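Local coordinates for D-xylonate dehydratase (Caulobacter crescentus, PDB 5OYN), which dehydrates D-xylonate to 2-dehydro-3-deoxy-D-arabinonate in bacterial D-xylose degradation, and acts on D-gluconate with similar efficiency, using a [2Fe-2S] cluster and magnesium, at residues E274-L279 against P291-M296; G325-E330 against R375-P380. All coordinates share one frame; numbering follows the deposited sequence.

Contact 1: residues E274-L279 against P291-M296; sequences ENAIAL and PHIVAM
Ile293 reaches across from its helix to meet Ala276 and Ile277 on the neighbouring one, and it does so with two separate branches. Its CB points at the other helix, and the longer arm is fully extended, CD1 anti to CA (chi2 176°). That puts the CD1 methyl opposite the methyl of Ala276, with CD1 to Ala276 CB at 4.3 Å. The shorter arm works on the adjacent residue: CG2 of Ile293 lies beside CG1 of Ile277 at 4.4 Å. Ile277 starts out across the line to the other helix rather than along it, and it is CG1, in the middle of its chain, that touches. Ala276 points across and meets the longer arm with its methyl alone. The backbones stay apart, 7.9 Å between CA of Ile277 and CA of Ile293, and the touching surface is small and wholly apolar. Trp309 of helix 306-312 packs on both isoleucines, while Leu226 touches Ala276 and Met296. Next to Ile293, His292 NE2 hydrogen-bonds to the carboxylated lysine at position 139, part of the magnesium site. This is the buried inner face of two consecutive helices, 270-282 and 289-299, steeply inclined to each other and joined by a short turn.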
ATOM      1  N   GLU A 274     -35.508  -2.019 -19.417  1.00 61.44           N
ATOM      2  CA  GLU A 274     -35.772  -1.711 -20.819  1.00 61.81           C
ATOM      3  C   GLU A 274     -34.846  -0.609 -21.326  1.00 61.73           C
ATOM      4  O   GLU A 274     -34.484  -0.601 -22.512  1.00 58.96           O
ATOM      5  CB  GLU A 274     -37.242  -1.310 -21.015  1.00 62.74           C
ATOM      6  CG  GLU A 274     -38.261  -2.432 -20.775  1.00 68.96           C
ATOM      7  CD  GLU A 274     -39.711  -2.026 -21.104  1.00 76.07           C
ATOM      8  OE1 GLU A 274     -40.159  -0.984 -20.577  1.00 74.84           O
ATOM      9  OE2 GLU A 274     -40.396  -2.742 -21.887  1.00 69.36           O
ATOM     10  N   ASN A 275     -34.456   0.324 -20.451  1.00 60.71           N
ATOM     11  CA  ASN A 275     -33.461   1.332 -20.821  1.00 62.35           C
ATOM     12  C   ASN A 275     -32.115   0.687 -21.133  1.00 53.96           C
ATOM     13  O   ASN A 275     -31.465   1.018 -22.137  1.00 47.43           O
ATOM     14  CB  ASN A 275     -33.316   2.357 -19.699  1.00 58.76           C
ATOM     15  CG  ASN A 275     -34.463   3.337 -19.675  1.00 63.76           C
ATOM     16  OD1 ASN A 275     -35.295   3.341 -20.581  1.00 68.63           O
ATOM     17  ND2 ASN A 275     -34.519   4.173 -18.645  1.00 64.60           N
ATOM     18  N   ALA A 276     -31.690  -0.246 -20.283  1.00 52.24           N
ATOM     19  CA  ALA A 276     -30.435  -0.946 -20.518  1.00 55.41           C
ATOM     20  C   ALA A 276     -30.469  -1.679 -21.852  1.00 53.07           C
ATOM     21  O   ALA A 276     -29.555  -1.535 -22.676  1.00 52.69           O
ATOM     22  CB  ALA A 276     -30.146  -1.908 -19.363  1.00 48.71           C
ATOM     23  N   ILE A 277     -31.536  -2.456 -22.085  1.00 55.81           N
ATOM     24  CA  ILE A 277     -31.711  -3.174 -23.350  1.00 51.57           C
ATOM     25  C   ILE A 277     -31.547  -2.223 -24.525  1.00 48.91           C
ATOM     26  O   ILE A 277     -30.874  -2.539 -25.514  1.00 48.14           O
ATOM     27  CB  ILE A 277     -33.089  -3.871 -23.390  1.00 56.65           C
ATOM     28  CG1 ILE A 277     -33.200  -4.930 -22.294  1.00 56.91           C
ATOM     29  CG2 ILE A 277     -33.369  -4.472 -24.793  1.00 52.78           C
ATOM     30  CD1 ILE A 277     -34.144  -6.058 -22.637  1.00 58.78           C
ATOM     31  N   ALA A 278     -32.162  -1.044 -24.440  1.00 46.62           N
ATOM     32  CA  ALA A 278     -32.053  -0.106 -25.547  1.00 48.25           C
ATOM     33  C   ALA A 278     -30.613   0.330 -25.728  1.00 52.52           C
ATOM     34  O   ALA A 278     -30.099   0.360 -26.855  1.00 54.22           O
ATOM     35  CB  ALA A 278     -32.957   1.106 -25.317  1.00 51.71           C
ATOM     36  N   LEU A 279     -29.938   0.644 -24.616  1.00 55.02           N
ATOM     37  CA  LEU A 279     -28.552   1.078 -24.698  1.00 49.54           C
ATOM     38  C   LEU A 279     -27.671  -0.004 -25.308  1.00 49.05           C
ATOM     39  O   LEU A 279     -26.845   0.283 -26.185  1.00 49.47           O
ATOM     40  CB  LEU A 279     -28.045   1.465 -23.319  1.00 56.63           C
ATOM     41  CG  LEU A 279     -26.533   1.641 -23.321  1.00 51.21           C
ATOM     42  CD1 LEU A 279     -26.178   3.004 -23.891  1.00 50.59           C
ATOM     43  CD2 LEU A 279     -26.065   1.481 -21.922  1.00 52.52           C
ATOM     44  N   PRO A 291     -27.857 -12.890 -21.365  1.00 48.20           N
ATOM     45  CA  PRO A 291     -27.980 -13.703 -20.143  1.00 48.14           C
ATOM     46  C   PRO A 291     -27.827 -12.882 -18.880  1.00 57.84           C
ATOM     47  O   PRO A 291     -28.525 -13.151 -17.897  1.00 61.54           O
ATOM     48  CB  PRO A 291     -26.859 -14.739 -20.284  1.00 43.71           C
ATOM     49  CG  PRO A 291     -26.569 -14.798 -21.713  1.00 49.26           C
ATOM     50  CD  PRO A 291     -26.823 -13.427 -22.269  1.00 48.73           C
ATOM     51  N   HIS A 292     -26.974 -11.850 -18.890  1.00 55.99           N
ATOM     52  CA  HIS A 292     -26.715 -11.085 -17.673  1.00 55.52           C
ATOM     53  C   HIS A 292     -27.857 -10.151 -17.335  1.00 54.27           C
ATOM     54  O   HIS A 292     -28.201  -9.996 -16.160  1.00 57.22           O
ATOM     55  CB  HIS A 292     -25.430 -10.268 -17.800  1.00 56.31           C
ATOM     56  CG  HIS A 292     -24.200 -11.102 -17.904  1.00 53.76           C
ATOM     57  ND1 HIS A 292     -23.998 -12.222 -17.125  1.00 53.41           N
ATOM     58  CD2 HIS A 292     -23.109 -10.988 -18.695  1.00 56.47           C
ATOM     59  CE1 HIS A 292     -22.832 -12.761 -17.433  1.00 59.57           C
ATOM     60  NE2 HIS A 292     -22.273 -12.033 -18.385  1.00 60.43           N
ATOM     61  N   ILE A 293     -28.430  -9.482 -18.335  1.00 53.98           N
ATOM     62  CA  ILE A 293     -29.534  -8.580 -18.026  1.00 56.88           C
ATOM     63  C   ILE A 293     -30.734  -9.367 -17.512  1.00 57.86           C
ATOM     64  O   ILE A 293     -31.427  -8.930 -16.587  1.00 59.63           O
ATOM     65  CB  ILE A 293     -29.885  -7.714 -19.245  1.00 52.94           C
ATOM     66  CG1 ILE A 293     -28.784  -6.670 -19.458  1.00 49.27           C
ATOM     67  CG2 ILE A 293     -31.213  -7.030 -19.034  1.00 54.94           C
ATOM     68  CD1 ILE A 293     -28.966  -5.817 -20.683  1.00 45.15           C
ATOM     69  N   VAL A 294     -30.968 -10.564 -18.060  1.00 55.49           N
ATOM     70  CA  VAL A 294     -32.077 -11.382 -17.579  1.00 59.90           C
ATOM     71  C   VAL A 294     -31.807 -11.839 -16.155  1.00 59.61           C
ATOM     72  O   VAL A 294     -32.652 -11.672 -15.265  1.00 64.02           O
ATOM     73  CB  VAL A 294     -32.335 -12.577 -18.520  1.00 62.91           C
ATOM     74  CG1 VAL A 294     -33.192 -13.622 -17.827  1.00 61.55           C
ATOM     75  CG2 VAL A 294     -33.021 -12.119 -19.799  1.00 51.36           C
ATOM     76  N   ALA A 295     -30.620 -12.409 -15.922  1.00 62.67           N
ATOM     77  CA  ALA A 295     -30.203 -12.831 -14.584  1.00 65.03           C
ATOM     78  C   ALA A 295     -30.434 -11.738 -13.541  1.00 59.46           C
ATOM     79  O   ALA A 295     -30.972 -11.997 -12.461  1.00 63.90           O
ATOM     80  CB  ALA A 295     -28.727 -13.240 -14.602  1.00 60.58           C
ATOM     81  N   MET A 296     -30.030 -10.508 -13.845  1.00 57.21           N
ATOM     82  CA  MET A 296     -30.225  -9.431 -12.882  1.00 64.13           C
ATOM     83  C   MET A 296     -31.704  -9.108 -12.707  1.00 66.66           C
ATOM     84  O   MET A 296     -32.168  -8.894 -11.578  1.00 64.81           O
ATOM     85  CB  MET A 296     -29.442  -8.196 -13.320  1.00 62.05           C
ATOM     86  CG  MET A 296     -27.954  -8.465 -13.467  1.00 61.42           C
ATOM     87  SD  MET A 296     -27.129  -7.245 -14.501  1.00 70.27           S
ATOM     88  CE  MET A 296     -27.490  -5.828 -13.513  1.00 52.45           C
TER

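Contact 2: residues G325-E330 against R375-P380; sequences GKYLGE and REVIFP
Tyr327 leans toward Glu376 and Val377, and its side chain can be followed outward from CB, which already points at the loop 375-380. A chi1 of -59° places CG beside the backbone N and anti to the carbonyl carbon, and the CD2/CE2 edge of the ring is the one that meets Val377 and Glu376. On that edge the first partner is a methyl: CD2 lies 4.2 Å from CG2 of Val377, which approaches the ring obliquely. One atom further out, CE2 comes to 3.7 Å from the backbone O of Glu376. That oxygen sits at the ring edge, close to the ring plane, a contact at most weakly electrostatic. At the tip, OH is 3.9 Å from OE1 of Glu376, too long for a hydrogen bond, with the carboxylate tilted only 20° from the ring plane. CD of Lys326 lies over one face, toward its rim. Asn320 makes backbone hydrogen bonds to both Tyr327 and Val377, and its ND2 also hydrogen-bonds to the backbone O of Glu376. The direct contact is thus mostly van der Waals, and the polar hold between the two segments runs through third parties: besides Asn320 there is Arg331, which makes a cation-pi contact with the tyrosine ring and a salt bridge to OE1 of Glu376, a glutamate that its charge would favour in the ionised form.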
ATOM      1  N   GLY A 325     -17.338  -1.335 -34.962  1.00 55.53           N
ATOM      2  CA  GLY A 325     -16.845  -0.152 -35.645  1.00 51.76           C
ATOM      3  C   GLY A 325     -15.335  -0.031 -35.539  1.00 55.03           C
ATOM      4  O   GLY A 325     -14.597  -1.022 -35.590  1.00 54.07           O
ATOM      5  N   LYS A 326     -14.884   1.210 -35.348  1.00 51.10           N
ATOM      6  CA  LYS A 326     -13.505   1.625 -35.593  1.00 52.09           C
ATOM      7  C   LYS A 326     -12.682   1.927 -34.343  1.00 53.14           C
ATOM      8  O   LYS A 326     -11.559   1.430 -34.219  1.00 55.78           O
ATOM      9  CB  LYS A 326     -13.535   2.856 -36.501  1.00 49.91           C
ATOM     10  CG  LYS A 326     -12.198   3.456 -36.802  1.00 54.49           C
ATOM     11  CD  LYS A 326     -12.385   4.727 -37.609  1.00 56.11           C
ATOM     12  CE  LYS A 326     -11.098   5.148 -38.291  1.00 49.07           C
ATOM     13  NZ  LYS A 326     -10.746   6.509 -37.838  1.00 59.61           N
ATOM     14  N   TYR A 327     -13.183   2.738 -33.414  1.00 49.69           N
ATOM     15  CA  TYR A 327     -12.358   3.251 -32.325  1.00 49.12           C
ATOM     16  C   TYR A 327     -12.447   2.370 -31.076  1.00 48.02           C
ATOM     17  O   TYR A 327     -13.003   1.272 -31.092  1.00 56.95           O
ATOM     18  CB  TYR A 327     -12.738   4.697 -32.017  1.00 43.45           C
ATOM     19  CG  TYR A 327     -12.557   5.599 -33.214  1.00 55.35           C
ATOM     20  CD1 TYR A 327     -11.295   6.019 -33.613  1.00 50.09           C
ATOM     21  CD2 TYR A 327     -13.654   6.011 -33.971  1.00 54.97           C
ATOM     22  CE1 TYR A 327     -11.128   6.845 -34.726  1.00 52.98           C
ATOM     23  CE2 TYR A 327     -13.498   6.838 -35.082  1.00 52.71           C
ATOM     24  CZ  TYR A 327     -12.236   7.248 -35.452  1.00 57.09           C
ATOM     25  OH  TYR A 327     -12.085   8.061 -36.553  1.00 68.97           O
ATOM     26  N   LEU A 328     -11.864   2.842 -29.977  1.00 53.97           N
ATOM     27  CA  LEU A 328     -11.788   2.079 -28.741  1.00 46.79           C
ATOM     28  C   LEU A 328     -12.276   2.933 -27.576  1.00 46.01           C
ATOM     29  O   LEU A 328     -12.770   4.046 -27.786  1.00 44.95           O
ATOM     30  CB  LEU A 328     -10.362   1.595 -28.509  1.00 47.98           C
ATOM     31  CG  LEU A 328      -9.720   0.730 -29.600  1.00 51.83           C
ATOM     32  CD1 LEU A 328      -8.336   0.283 -29.170  1.00 55.22           C
ATOM     33  CD2 LEU A 328     -10.551  -0.476 -29.908  1.00 48.30           C
ATOM     34  N   GLY A 329     -12.122   2.425 -26.349  1.00 46.57           N
ATOM     35  CA  GLY A 329     -12.756   3.049 -25.190  1.00 49.65           C
ATOM     36  C   GLY A 329     -12.370   4.500 -24.950  1.00 47.06           C
ATOM     37  O   GLY A 329     -13.182   5.289 -24.458  1.00 46.32           O
ATOM     38  N   GLU A 330     -11.142   4.879 -25.293  1.00 42.47           N
ATOM     39  CA  GLU A 330     -10.728   6.258 -25.074  1.00 47.05           C
ATOM     40  C   GLU A 330     -11.558   7.221 -25.905  1.00 46.58           C
ATOM     41  O   GLU A 330     -12.077   8.213 -25.387  1.00 51.02           O
ATOM     42  CB  GLU A 330      -9.249   6.424 -25.397  1.00 49.07           C
ATOM     43  CG  GLU A 330      -8.309   5.864 -24.337  1.00 48.16           C
ATOM     44  CD  GLU A 330      -6.945   6.494 -24.422  1.00 47.87           C
ATOM     45  OE1 GLU A 330      -6.834   7.645 -23.955  1.00 53.18           O
ATOM     46  OE2 GLU A 330      -6.001   5.866 -24.971  1.00 44.35           O
ATOM     47  N   ARG A 375     -18.928  13.577 -33.350  1.00 56.95           N
ATOM     48  CA  ARG A 375     -19.829  12.838 -34.227  1.00 52.79           C
ATOM     49  C   ARG A 375     -19.098  11.812 -35.090  1.00 55.12           C
ATOM     50  O   ARG A 375     -19.763  11.069 -35.824  1.00 62.48           O
ATOM     51  CB  ARG A 375     -20.630  13.812 -35.092  1.00 42.70           C
ATOM     52  CG  ARG A 375     -21.742  14.566 -34.343  1.00 39.55           C
ATOM     53  CD  ARG A 375     -22.954  13.673 -34.023  1.00 46.66           C
ATOM     54  NE  ARG A 375     -23.971  14.361 -33.219  1.00 46.79           N
ATOM     55  CZ  ARG A 375     -24.914  13.741 -32.502  1.00 50.11           C
ATOM     56  NH1 ARG A 375     -24.981  12.411 -32.473  1.00 44.50           N
ATOM     57  NH2 ARG A 375     -25.785  14.451 -31.798  1.00 48.29           N
ATOM     58  N   GLU A 376     -17.762  11.745 -35.015  1.00 54.33           N
ATOM     59  CA  GLU A 376     -17.001  10.664 -35.645  1.00 57.33           C
ATOM     60  C   GLU A 376     -17.159   9.356 -34.882  1.00 55.92           C
ATOM     61  O   GLU A 376     -16.882   8.276 -35.426  1.00 51.60           O
ATOM     62  CB  GLU A 376     -15.506  11.030 -35.708  1.00 60.88           C
ATOM     63  CG  GLU A 376     -14.929  11.388 -37.099  1.00 71.94           C
ATOM     64  CD  GLU A 376     -13.512  12.049 -37.042  1.00 86.37           C
ATOM     65  OE1 GLU A 376     -12.770  11.881 -36.034  1.00 77.29           O
ATOM     66  OE2 GLU A 376     -13.139  12.748 -38.018  1.00 82.88           O
ATOM     67  N   VAL A 377     -17.610   9.436 -33.635  1.00 47.87           N
ATOM     68  CA  VAL A 377     -17.547   8.333 -32.690  1.00 52.57           C
ATOM     69  C   VAL A 377     -18.938   7.916 -32.249  1.00 51.96           C
ATOM     70  O   VAL A 377     -19.259   6.723 -32.199  1.00 51.28           O
ATOM     71  CB  VAL A 377     -16.672   8.699 -31.459  1.00 51.70           C
ATOM     72  CG1 VAL A 377     -16.512   7.511 -30.525  1.00 38.59           C
ATOM     73  CG2 VAL A 377     -15.343   9.241 -31.911  1.00 50.10           C
ATOM     74  N   ILE A 378     -19.774   8.886 -31.903  1.00 53.90           N
ATOM     75  CA  ILE A 378     -21.162   8.635 -31.546  1.00 58.04           C
ATOM     76  C   ILE A 378     -22.029   9.296 -32.610  1.00 55.49           C
ATOM     77  O   ILE A 378     -22.185  10.524 -32.635  1.00 55.58           O
ATOM     78  CB  ILE A 378     -21.488   9.142 -30.144  1.00 55.67           C
ATOM     79  CG1 ILE A 378     -20.634   8.370 -29.135  1.00 51.27           C
ATOM     80  CG2 ILE A 378     -22.976   8.994 -29.887  1.00 51.47           C
ATOM     81  CD1 ILE A 378     -20.737   8.886 -27.716  1.00 50.44           C
ATOM     82  N   PHE A 379     -22.588   8.480 -33.501  1.00 59.13           N
ATOM     83  CA  PHE A 379     -23.349   8.982 -34.635  1.00 60.84           C
ATOM     84  C   PHE A 379     -24.730   9.471 -34.213  1.00 57.12           C
ATOM     85  O   PHE A 379     -25.278   9.032 -33.188  1.00 51.22           O
ATOM     86  CB  PHE A 379     -23.481   7.899 -35.696  1.00 58.09           C
ATOM     87  CG  PHE A 379     -22.270   7.764 -36.563  1.00 60.54           C
ATOM     88  CD1 PHE A 379     -20.996   7.971 -36.039  1.00 60.73           C
ATOM     89  CD2 PHE A 379     -22.394   7.432 -37.896  1.00 57.89           C
ATOM     90  CE1 PHE A 379     -19.870   7.844 -36.839  1.00 54.88           C
ATOM     91  CE2 PHE A 379     -21.283   7.306 -38.700  1.00 57.75           C
ATOM     92  CZ  PHE A 379     -20.017   7.514 -38.171  1.00 61.46           C
ATOM     93  N   PRO A 380     -25.307  10.401 -34.981  1.00 61.39           N
ATOM     94  CA  PRO A 380     -26.688  10.823 -34.708  1.00 60.42           C
ATOM     95  C   PRO A 380     -27.656   9.705 -35.046  1.00 58.90           C
ATOM     96  O   PRO A 380     -27.438   8.929 -35.979  1.00 61.26           O
ATOM     97  CB  PRO A 380     -26.880  12.047 -35.613  1.00 51.60           C
ATOM     98  CG  PRO A 380     -25.898  11.865 -36.710  1.00 52.28           C
ATOM     99  CD  PRO A 380     -24.735  11.092 -36.149  1.00 56.70           C
TER

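In the fold
From the N terminus, the chain first builds the parallel sheet of strands 56-61, 90-95, 130-135 and 155-159. Later, contact 1 closes a short excursion of 11 residues between its segments, the turn joining helices 270-282 and 289-299. Helix 306-312 follows directly and covers that pair. Contact 2 opens only afterwards, so the two are in series, neither enclosing nor crossing the other. Its 44-residue loop contains most of helix 329-335 together with helices 337-347 and 363-367, and it ties the approach to helix 329-335 to the segment leading toward strand 392-393. The centres of contact 1 and contact 2 lie about 22 Å apart. His352, inside the second loop, hydrogen-bonds back to Glu274 and Asn275 of contact 1.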